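Local coordinates for protein acetylxylan esterase (Geobacillus stearothermophilus, PDB 5BN1) that removes acetyl groups from the xylose units of xylan and xylo-oligosaccharides as a serine esterase of the GDSL (SGNH) family, at residues 1-9 and 45-54; 131-140 and 167-176. The protein carries 1 engineered substitution. One frame throughout, in Å; residues are numbered along the deposited sequence.

Contact 1 of 2, residues 1-9 and 45-54; sequences MKIGSGEKL and LQAVYPELGI
Ser-5 and Gly-6 each form a hydrogen bond with the backbone of Gly-53. The type II turn Gly-4 to Glu-7, which leads into strand 8-13, meets here the loop that joins helix 37-48 to strand 55-58; strands 8-13 and 55-58 are neighbouring parallel strands of the SGNH-hydrolase sheet. Gly-53 N donates to Ser-5 OG over 2.8 Å, with 151° at the hydrogen. Gly-53 O accepts from Gly-6 N at 2.9 Å, and this donor stands above the carbonyl plane. Both polar backbone atoms of Gly-53, the centre of an inverse gamma turn, are thus paired with the N-terminal turn. Ser-5 OG packs closely against Gly-53, where there is little room for a side chain.

The turn is braced internally as well. Gly-4 N gives a 2.7 Å bond to Glu-7 OE2, reaching it from above the carboxylate plane. The same oxygen also accepts from Trp-84 NE1, so two donors grip it. On the other segment Tyr-49 N bonds Leu-45 O at the end of the helix, and Leu-52 N bonds Tyr-49 O in a type I turn. Glu-51 turns its carboxylate to Arg-217 of a second subunit in a salt bridge.

Apolar groups fill in beside these bonds. Leu-52 has CG anti to the backbone N (chi1 176°), and its CD1 lies 3.5 Å from Ile-3 O. Ile-3 and Ile-54 cross at about a right angle through their CG2 methyls. Met-1, bent at chi2 and chi3, makes a Met-aromatic contact: its SD lies above the face of the Tyr-49 ring at some distance, 4.8 Å from the centroid and 12° off the ring normal.

Contact 2 of 2, residues 131-140 and 167-176; sequences IILMTPFYIE and SLFVDTQAAF
Thr-135 and Thr-172 run antiparallel past one another with their side chains. Thr-172 OG1 donates to Thr-135 O at 2.7 Å, from above the carbonyl plane. Thr-172 N in turn donates to Thr-135 OG1, which itself gives a bond to Pro-136 O. A chi1 of 59° on Thr-135 sets OG1 between the backbone N and carbonyl carbon and sends CG2 to Phe-169 CE1, 3.4 Å away. A valine in its place would probably leave Thr-172 N without its acceptor at the start of the helix. Asp-171 is the N-cap there and accepts from Ala-174 N.

Earlier in each segment, strands 130-134 and 168-170 run parallel, the two strands of a beta-alpha-beta unit with helix 146-165 between them. Leu-133 is bonded through both N and O, to Leu-168 O and Val-170 N. Ile-132 packs alongside Leu-168, as Met-134 does beside Val-170.

Past the strands, Phe-176 CE2 sits 3.5 Å above the plane of the Phe-137 ring, over its centre. The two rings are oblique, with planes at 39°. Ile-139 CG1 makes a CH-pi contact over a face of the Phe-176 ring, 4.0 Å from its centroid.

Overall arrangement
Contacts 1 and 2 follow one another along the chain, with centres about 22 Å apart, and both reach the same five-stranded parallel sheet. Contact 1 leads into strand 55-58 at one border of the sheet within the chain, and contact 2 holds strand 168-170 at the other. The contacts touch where Leu-9 CD1 packs on Ile-132 CD1 at 4.1 Å; Lys-2 CG also lies 4.1 Å from Leu-168 CD1. Contact 1 is away from the active site and borders a second subunit. Contact 2 is nearer the catalytic centre: the Ile-139 side chain is about 7 Å from those of Asp-191 and His-194, assigned with Ser-15 as the probable triad. The Glu-140 side chain is about 3 Å from a bound glycerol, probably from the crystallisation liquor.

Contact 1 of 2, residues 1-9 and 45-54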
loop_
_atom_site.group_PDB
_atom_site.type_symbol
_atom_site.label_atom_id
_atom_site.label_comp_id
_atom_site.label_asym_id
_atom_site.label_seq_id
_atom_site.Cartn_x
_atom_site.Cartn_y
_atom_site.Cartn_z
ATOM N N MET A 1 -10.011 3.387 -46.360
ATOM C CA MET A 1 -9.157 3.729 -45.201
ATOM C C MET A 1 -7.856 4.282 -45.805
ATOM O O MET A 1 -7.314 3.790 -46.844
ATOM C CB MET A 1 -8.865 2.527 -44.208
ATOM C CG MET A 1 -8.671 2.940 -42.699
ATOM S SD MET A 1 -10.233 3.328 -41.926
ATOM C CE MET A 1 -11.359 3.461 -43.207
ATOM N N LYS A 2 -7.329 5.283 -45.122
ATOM C CA LYS A 2 -5.969 5.723 -45.427
ATOM C C LYS A 2 -4.905 4.804 -44.969
ATOM O O LYS A 2 -3.827 4.765 -45.567
ATOM C CB LYS A 2 -5.771 7.141 -44.864
ATOM C CG LYS A 2 -6.821 8.141 -45.316
ATOM C CD LYS A 2 -7.264 8.320 -46.766
ATOM C CE LYS A 2 -6.410 9.385 -47.261
ATOM N NZ LYS A 2 -5.115 8.700 -47.112
ATOM N N ILE A 3 -5.098 4.040 -43.883
ATOM C CA ILE A 3 -4.105 3.177 -43.327
ATOM C C ILE A 3 -4.375 1.715 -43.787
ATOM O O ILE A 3 -5.507 1.408 -44.012
ATOM C CB ILE A 3 -4.212 3.306 -41.801
ATOM C CG1 ILE A 3 -3.825 4.801 -41.467
ATOM C CG2 ILE A 3 -3.215 2.420 -41.168
ATOM C CD1 ILE A 3 -3.646 5.021 -40.021
ATOM N N GLY A 4 -3.339 0.955 -43.988
ATOM C CA GLY A 4 -3.536 -0.429 -44.489
ATOM C C GLY A 4 -3.094 -1.430 -43.535
ATOM O O GLY A 4 -2.302 -1.215 -42.687
ATOM N N SER A 5 -3.451 -2.694 -43.864
ATOM C CA SER A 5 -3.013 -3.796 -43.093
ATOM C C SER A 5 -1.551 -4.001 -43.050
ATOM O O SER A 5 -0.867 -3.830 -44.028
ATOM C CB SER A 5 -3.788 -5.042 -43.672
ATOM O OG SER A 5 -4.092 -5.932 -42.686
ATOM N N GLY A 6 -1.014 -4.390 -41.932
ATOM C CA GLY A 6 0.367 -4.638 -41.785
ATOM C C GLY A 6 1.153 -3.372 -41.489
ATOM O O GLY A 6 2.359 -3.495 -41.186
ATOM N N GLU A 7 0.436 -2.252 -41.444
ATOM C CA GLU A 7 1.160 -0.938 -41.185
ATOM C C GLU A 7 1.143 -0.573 -39.718
ATOM O O GLU A 7 0.288 -1.077 -38.985
ATOM C CB GLU A 7 0.576 0.178 -41.872
ATOM C CG GLU A 7 0.819 0.147 -43.398
ATOM C CD GLU A 7 -0.024 1.074 -44.182
ATOM O OE1 GLU A 7 0.014 0.746 -45.380
ATOM O OE2 GLU A 7 -0.880 2.000 -43.861
ATOM N N LYS A 8 2.208 0.089 -39.280
ATOM C CA LYS A 8 2.396 0.493 -37.898
ATOM C C LYS A 8 2.009 1.964 -37.781
ATOM O O LYS A 8 2.518 2.852 -38.436
ATOM C CB LYS A 8 3.779 0.312 -37.399
ATOM C CG LYS A 8 4.001 0.805 -36.005
ATOM C CD LYS A 8 5.446 0.759 -35.531
ATOM C CE LYS A 8 5.885 -0.463 -34.898
ATOM N NZ LYS A 8 7.223 -0.446 -34.297
ATOM N N LEU A 9 1.047 2.253 -36.881
ATOM C CA LEU A 9 0.529 3.585 -36.624
ATOM C C LEU A 9 0.968 3.945 -35.241
ATOM O O LEU A 9 0.676 3.217 -34.272
ATOM C CB LEU A 9 -0.991 3.600 -36.721
ATOM C CG LEU A 9 -1.759 4.785 -36.094
ATOM C CD1 LEU A 9 -1.334 6.124 -36.703
ATOM C CD2 LEU A 9 -3.214 4.569 -36.371
ATOM N N LEU A 45 -11.710 0.404 -34.747
ATOM C CA LEU A 45 -11.206 -0.191 -36.043
ATOM C C LEU A 45 -11.222 -1.733 -35.972
ATOM O O LEU A 45 -11.649 -2.338 -37.010
ATOM C CB LEU A 45 -9.788 0.364 -36.354
ATOM C CG LEU A 45 -9.658 1.770 -36.856
ATOM C CD1 LEU A 45 -8.225 2.158 -36.774
ATOM C CD2 LEU A 45 -10.284 1.898 -38.238
ATOM N N GLN A 46 -10.870 -2.307 -34.841
ATOM C CA GLN A 46 -10.945 -3.762 -34.690
ATOM C C GLN A 46 -12.333 -4.263 -34.711
ATOM O O GLN A 46 -12.606 -5.372 -35.295
ATOM C CB GLN A 46 -10.189 -4.251 -33.561
ATOM C CG GLN A 46 -10.083 -5.756 -33.488
ATOM C CD GLN A 46 -8.846 -6.190 -32.686
ATOM O OE1 GLN A 46 -8.733 -5.966 -31.473
ATOM N NE2 GLN A 46 -7.797 -6.657 -33.423
ATOM N N ALA A 47 -13.290 -3.520 -34.122
ATOM C CA ALA A 47 -14.667 -3.943 -34.089
ATOM C C ALA A 47 -15.319 -3.895 -35.467
ATOM O O ALA A 47 -16.124 -4.810 -35.822
ATOM C CB ALA A 47 -15.458 -3.096 -33.110
ATOM N N VAL A 48 -14.944 -2.933 -36.314
ATOM C CA VAL A 48 -15.690 -2.608 -37.493
ATOM C C VAL A 48 -14.824 -3.120 -38.729
ATOM O O VAL A 48 -15.434 -3.638 -39.651
ATOM C CB VAL A 48 -16.083 -1.127 -37.611
ATOM C CG1 VAL A 48 -16.805 -0.789 -38.872
ATOM C CG2 VAL A 48 -16.954 -0.687 -36.424
ATOM N N TYR A 49 -13.498 -3.020 -38.657
ATOM C CA TYR A 49 -12.555 -3.463 -39.713
ATOM C C TYR A 49 -11.512 -4.404 -39.205
ATOM O O TYR A 49 -10.343 -4.185 -39.139
ATOM C CB TYR A 49 -11.879 -2.203 -40.298
ATOM C CG TYR A 49 -12.771 -1.169 -40.943
ATOM C CD1 TYR A 49 -13.393 -0.172 -40.235
ATOM C CD2 TYR A 49 -12.858 -1.056 -42.343
ATOM C CE1 TYR A 49 -14.173 0.836 -40.812
ATOM C CE2 TYR A 49 -13.566 -0.029 -42.937
ATOM C CZ TYR A 49 -14.234 0.937 -42.206
ATOM O OH TYR A 49 -14.909 2.001 -42.857
ATOM N N PRO A 50 -11.923 -5.646 -38.668
ATOM C CA PRO A 50 -10.978 -6.527 -38.014
ATOM C C PRO A 50 -9.915 -7.099 -38.893
ATOM O O PRO A 50 -8.789 -7.367 -38.459
ATOM C CB PRO A 50 -11.912 -7.666 -37.463
ATOM C CG PRO A 50 -13.112 -7.495 -38.248
ATOM C CD PRO A 50 -13.300 -6.090 -38.610
ATOM N N GLU A 51 -10.243 -7.072 -40.174
ATOM C CA GLU A 51 -9.260 -7.467 -41.183
ATOM C C GLU A 51 -8.243 -6.419 -41.507
ATOM O O GLU A 51 -7.235 -6.739 -42.117
ATOM C CB GLU A 51 -10.045 -7.841 -42.481
ATOM C CG GLU A 51 -10.551 -6.683 -43.314
ATOM C CD GLU A 51 -11.731 -5.861 -42.806
ATOM O OE1 GLU A 51 -12.391 -6.276 -41.855
ATOM O OE2 GLU A 51 -11.976 -4.771 -43.352
ATOM N N LEU A 52 -8.403 -5.210 -40.978
ATOM C CA LEU A 52 -7.391 -4.194 -41.092
ATOM C C LEU A 52 -6.384 -4.422 -39.983
ATOM O O LEU A 52 -6.487 -3.933 -38.853
ATOM C CB LEU A 52 -8.049 -2.797 -41.021
ATOM C CG LEU A 52 -7.031 -1.677 -41.033
ATOM C CD1 LEU A 52 -6.639 -1.511 -42.470
ATOM C CD2 LEU A 52 -7.680 -0.388 -40.536
ATOM N N GLY A 53 -5.335 -5.069 -40.309
ATOM C CA GLY A 53 -4.378 -5.542 -39.382
ATOM C C GLY A 53 -3.311 -4.528 -39.068
ATOM O O GLY A 53 -2.140 -4.743 -39.284
ATOM N N ILE A 54 -3.746 -3.470 -38.417
ATOM C CA ILE A 54 -2.802 -2.407 -38.057
ATOM C C ILE A 54 -2.160 -2.674 -36.733
ATOM O O ILE A 54 -2.813 -3.284 -35.838
ATOM C CB ILE A 54 -3.443 -1.027 -38.063
ATOM C CG1 ILE A 54 -4.615 -0.981 -37.165
ATOM C CG2 ILE A 54 -3.866 -0.652 -39.457
ATOM C CD1 ILE A 54 -4.925 0.463 -36.857
#

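Contact 2 of 2, residues 131-140 and 167-176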
loop_
_atom_site.group_PDB
_atom_site.type_symbol
_atom_site.label_atom_id
_atom_site.label_comp_id
_atom_site.label_asym_id
_atom_site.label_seq_id
_atom_site.Cartn_x
_atom_site.Cartn_y
_atom_site.Cartn_z
ATOM N N ILE A 131 1.723 11.144 -42.253
ATOM C CA ILE A 131 1.681 11.876 -40.958
ATOM C C ILE A 131 0.315 12.388 -40.830
ATOM O O ILE A 131 -0.325 12.940 -41.723
ATOM C CB ILE A 131 2.704 13.003 -40.953
ATOM C CG1 ILE A 131 4.102 12.388 -40.919
ATOM C CG2 ILE A 131 2.465 13.930 -39.722
ATOM C CD1 ILE A 131 5.207 13.417 -41.057
ATOM N N ILE A 132 -0.248 12.289 -39.558
ATOM C CA ILE A 132 -1.474 12.880 -39.253
ATOM C C ILE A 132 -1.289 13.950 -38.153
ATOM O O ILE A 132 -0.724 13.627 -37.137
ATOM C CB ILE A 132 -2.521 11.860 -38.635
ATOM C CG1 ILE A 132 -2.666 10.650 -39.587
ATOM C CG2 ILE A 132 -3.857 12.528 -38.466
ATOM C CD1 ILE A 132 -2.282 9.332 -39.058
ATOM N N LEU A 133 -1.554 15.207 -38.481
ATOM C CA LEU A 133 -1.396 16.300 -37.545
ATOM C C LEU A 133 -2.752 16.597 -37.015
ATOM O O LEU A 133 -3.679 17.054 -37.622
ATOM C CB LEU A 133 -0.843 17.562 -38.310
ATOM C CG LEU A 133 0.610 17.325 -38.579
ATOM C CD1 LEU A 133 1.070 18.451 -39.521
ATOM C CD2 LEU A 133 1.471 17.449 -37.379
ATOM N N MET A 134 -2.838 16.417 -35.645
ATOM C CA MET A 134 -4.020 16.821 -34.956
ATOM C C MET A 134 -3.789 18.093 -34.195
ATOM O O MET A 134 -2.791 18.268 -33.556
ATOM C CB MET A 134 -4.347 15.744 -33.880
ATOM C CG MET A 134 -4.504 14.348 -34.412
ATOM S SD MET A 134 -4.818 12.994 -33.117
ATOM C CE MET A 134 -6.438 13.525 -32.607
ATOM N N THR A 135 -4.716 18.988 -34.269
ATOM C CA THR A 135 -4.589 20.289 -33.564
ATOM C C THR A 135 -4.650 20.028 -32.050
ATOM O O THR A 135 -5.301 19.037 -31.645
ATOM C CB THR A 135 -5.663 21.334 -33.862
ATOM O OG1 THR A 135 -7.002 20.871 -33.537
ATOM C CG2 THR A 135 -5.707 21.614 -35.388
ATOM N N PRO A 136 -3.954 20.802 -31.267
ATOM C CA PRO A 136 -4.388 20.920 -29.851
ATOM C C PRO A 136 -5.806 21.438 -29.819
ATOM O O PRO A 136 -6.481 21.868 -30.782
ATOM C CB PRO A 136 -3.317 21.827 -29.292
ATOM C CG PRO A 136 -3.102 22.881 -30.400
ATOM C CD PRO A 136 -3.044 21.974 -31.589
ATOM N N PHE A 137 -6.363 21.537 -28.584
ATOM C CA PHE A 137 -7.685 22.019 -28.383
ATOM C C PHE A 137 -7.807 22.565 -26.935
ATOM O O PHE A 137 -6.955 22.268 -26.098
ATOM C CB PHE A 137 -8.757 20.862 -28.559
ATOM C CG PHE A 137 -8.614 19.705 -27.617
ATOM C CD1 PHE A 137 -9.172 19.837 -26.361
ATOM C CD2 PHE A 137 -7.903 18.577 -27.940
ATOM C CE1 PHE A 137 -8.972 18.797 -25.433
ATOM C CE2 PHE A 137 -7.698 17.569 -27.057
ATOM C CZ PHE A 137 -8.200 17.691 -25.789
ATOM N N TYR A 138 -8.895 23.286 -26.755
ATOM C CA TYR A 138 -9.255 23.802 -25.413
ATOM C C TYR A 138 -10.729 23.740 -25.351
ATOM O O TYR A 138 -11.428 24.260 -26.242
ATOM C CB TYR A 138 -8.692 25.168 -25.158
ATOM C CG TYR A 138 -8.793 25.677 -23.738
ATOM C CD1 TYR A 138 -8.275 24.934 -22.701
ATOM C CD2 TYR A 138 -9.292 26.930 -23.462
ATOM C CE1 TYR A 138 -8.284 25.392 -21.414
ATOM C CE2 TYR A 138 -9.314 27.388 -22.141
ATOM C CZ TYR A 138 -8.783 26.630 -21.152
ATOM O OH TYR A 138 -8.783 27.175 -19.863
ATOM N N ILE A 139 -11.257 23.054 -24.301
ATOM C CA ILE A 139 -12.681 22.817 -24.297
ATOM C C ILE A 139 -13.379 24.006 -23.669
ATOM O O ILE A 139 -13.648 24.122 -22.465
ATOM C CB ILE A 139 -12.990 21.473 -23.553
ATOM C CG1 ILE A 139 -12.231 20.352 -24.175
ATOM C CG2 ILE A 139 -14.532 21.235 -23.529
ATOM C CD1 ILE A 139 -12.310 19.006 -23.441
ATOM N N GLU A 140 -13.647 25.024 -24.516
ATOM C CA GLU A 140 -14.100 26.341 -24.099
ATOM C C GLU A 140 -14.751 26.959 -25.338
ATOM O O GLU A 140 -14.055 27.024 -26.374
ATOM C CB GLU A 140 -12.865 27.233 -23.649
ATOM C CG GLU A 140 -13.235 28.664 -23.456
ATOM C CD GLU A 140 -14.398 28.869 -22.542
ATOM O OE1 GLU A 140 -14.337 28.427 -21.335
ATOM O OE2 GLU A 140 -15.465 29.437 -22.980
ATOM N N SER A 167 0.235 16.564 -45.175
ATOM C CA SER A 167 -0.108 15.601 -44.090
ATOM C C SER A 167 -1.615 15.560 -43.950
ATOM O O SER A 167 -2.348 16.480 -44.255
ATOM C CB SER A 167 0.500 16.173 -42.827
ATOM O OG SER A 167 1.913 16.149 -42.804
ATOM N N LEU A 168 -2.127 14.484 -43.363
ATOM C CA LEU A 168 -3.514 14.456 -42.998
ATOM C C LEU A 168 -3.663 15.398 -41.740
ATOM O O LEU A 168 -2.710 15.724 -41.083
ATOM C CB LEU A 168 -3.938 13.021 -42.597
ATOM C CG LEU A 168 -3.916 11.986 -43.758
ATOM C CD1 LEU A 168 -4.349 10.596 -43.248
ATOM C CD2 LEU A 168 -4.824 12.495 -44.811
ATOM N N PHE A 169 -4.868 15.782 -41.518
ATOM C CA PHE A 169 -5.169 16.900 -40.586
ATOM C C PHE A 169 -6.467 16.691 -39.864
ATOM O O PHE A 169 -7.553 16.483 -40.470
ATOM C CB PHE A 169 -5.224 18.228 -41.351
ATOM C CG PHE A 169 -5.691 19.403 -40.534
ATOM C CD1 PHE A 169 -4.845 19.837 -39.509
ATOM C CD2 PHE A 169 -6.894 19.966 -40.644
ATOM C CE1 PHE A 169 -5.281 20.902 -38.722
ATOM C CE2 PHE A 169 -7.366 21.054 -39.865
ATOM C CZ PHE A 169 -6.489 21.509 -38.853
ATOM N N VAL A 170 -6.430 16.737 -38.490
ATOM C CA VAL A 170 -7.620 16.670 -37.718
ATOM C C VAL A 170 -7.780 17.937 -36.889
ATOM O O VAL A 170 -6.921 18.212 -36.019
ATOM C CB VAL A 170 -7.506 15.445 -36.741
ATOM C CG1 VAL A 170 -8.835 15.310 -35.948
ATOM C CG2 VAL A 170 -7.157 14.185 -37.476
ATOM N N ASP A 171 -8.873 18.613 -37.083
ATOM C CA ASP A 171 -9.229 19.806 -36.369
ATOM C C ASP A 171 -10.040 19.361 -35.100
ATOM O O ASP A 171 -11.249 19.266 -35.137
ATOM C CB ASP A 171 -9.992 20.801 -37.184
ATOM C CG ASP A 171 -10.178 22.084 -36.518
ATOM O OD1 ASP A 171 -9.962 22.246 -35.223
ATOM O OD2 ASP A 171 -10.488 23.158 -37.176
ATOM N N THR A 172 -9.291 19.155 -34.020
ATOM C CA THR A 172 -9.962 18.649 -32.759
ATOM C C THR A 172 -10.737 19.742 -32.179
ATOM O O THR A 172 -11.703 19.546 -31.466
ATOM C CB THR A 172 -8.908 18.082 -31.812
ATOM O OG1 THR A 172 -8.005 19.141 -31.476
ATOM C CG2 THR A 172 -8.193 16.923 -32.382
ATOM N N GLN A 173 -10.339 21.021 -32.308
ATOM C CA GLN A 173 -11.124 22.115 -31.804
ATOM C C GLN A 173 -12.474 22.168 -32.427
ATOM O O GLN A 173 -13.427 22.359 -31.746
ATOM C CB GLN A 173 -10.420 23.504 -31.979
ATOM C CG GLN A 173 -11.099 24.595 -31.230
ATOM C CD GLN A 173 -11.059 24.414 -29.734
ATOM O OE1 GLN A 173 -12.179 24.472 -29.048
ATOM N NE2 GLN A 173 -9.947 24.244 -29.226
ATOM N N ALA A 174 -12.548 22.064 -33.761
ATOM C CA ALA A 174 -13.832 22.115 -34.407
ATOM C C ALA A 174 -14.720 20.950 -33.935
ATOM O O ALA A 174 -15.918 21.217 -33.787
ATOM C CB ALA A 174 -13.636 21.943 -35.903
ATOM N N ALA A 175 -14.102 19.829 -33.626
ATOM C CA ALA A 175 -14.883 18.633 -33.148
ATOM C C ALA A 175 -15.512 18.989 -31.789
ATOM O O ALA A 175 -16.714 18.773 -31.546
ATOM C CB ALA A 175 -14.018 17.448 -33.094
ATOM N N PHE A 176 -14.720 19.613 -30.907
ATOM C CA PHE A 176 -15.309 20.036 -29.610
ATOM C C PHE A 176 -16.305 21.170 -29.750
ATOM O O PHE A 176 -17.278 21.273 -29.073
ATOM C CB PHE A 176 -14.243 20.390 -28.616
ATOM C CG PHE A 176 -13.586 19.192 -27.968
ATOM C CD1 PHE A 176 -14.335 18.450 -27.013
ATOM C CD2 PHE A 176 -12.317 18.828 -28.238
ATOM C CE1 PHE A 176 -13.754 17.374 -26.453
ATOM C CE2 PHE A 176 -11.726 17.754 -27.658
ATOM C CZ PHE A 176 -12.518 16.954 -26.788
#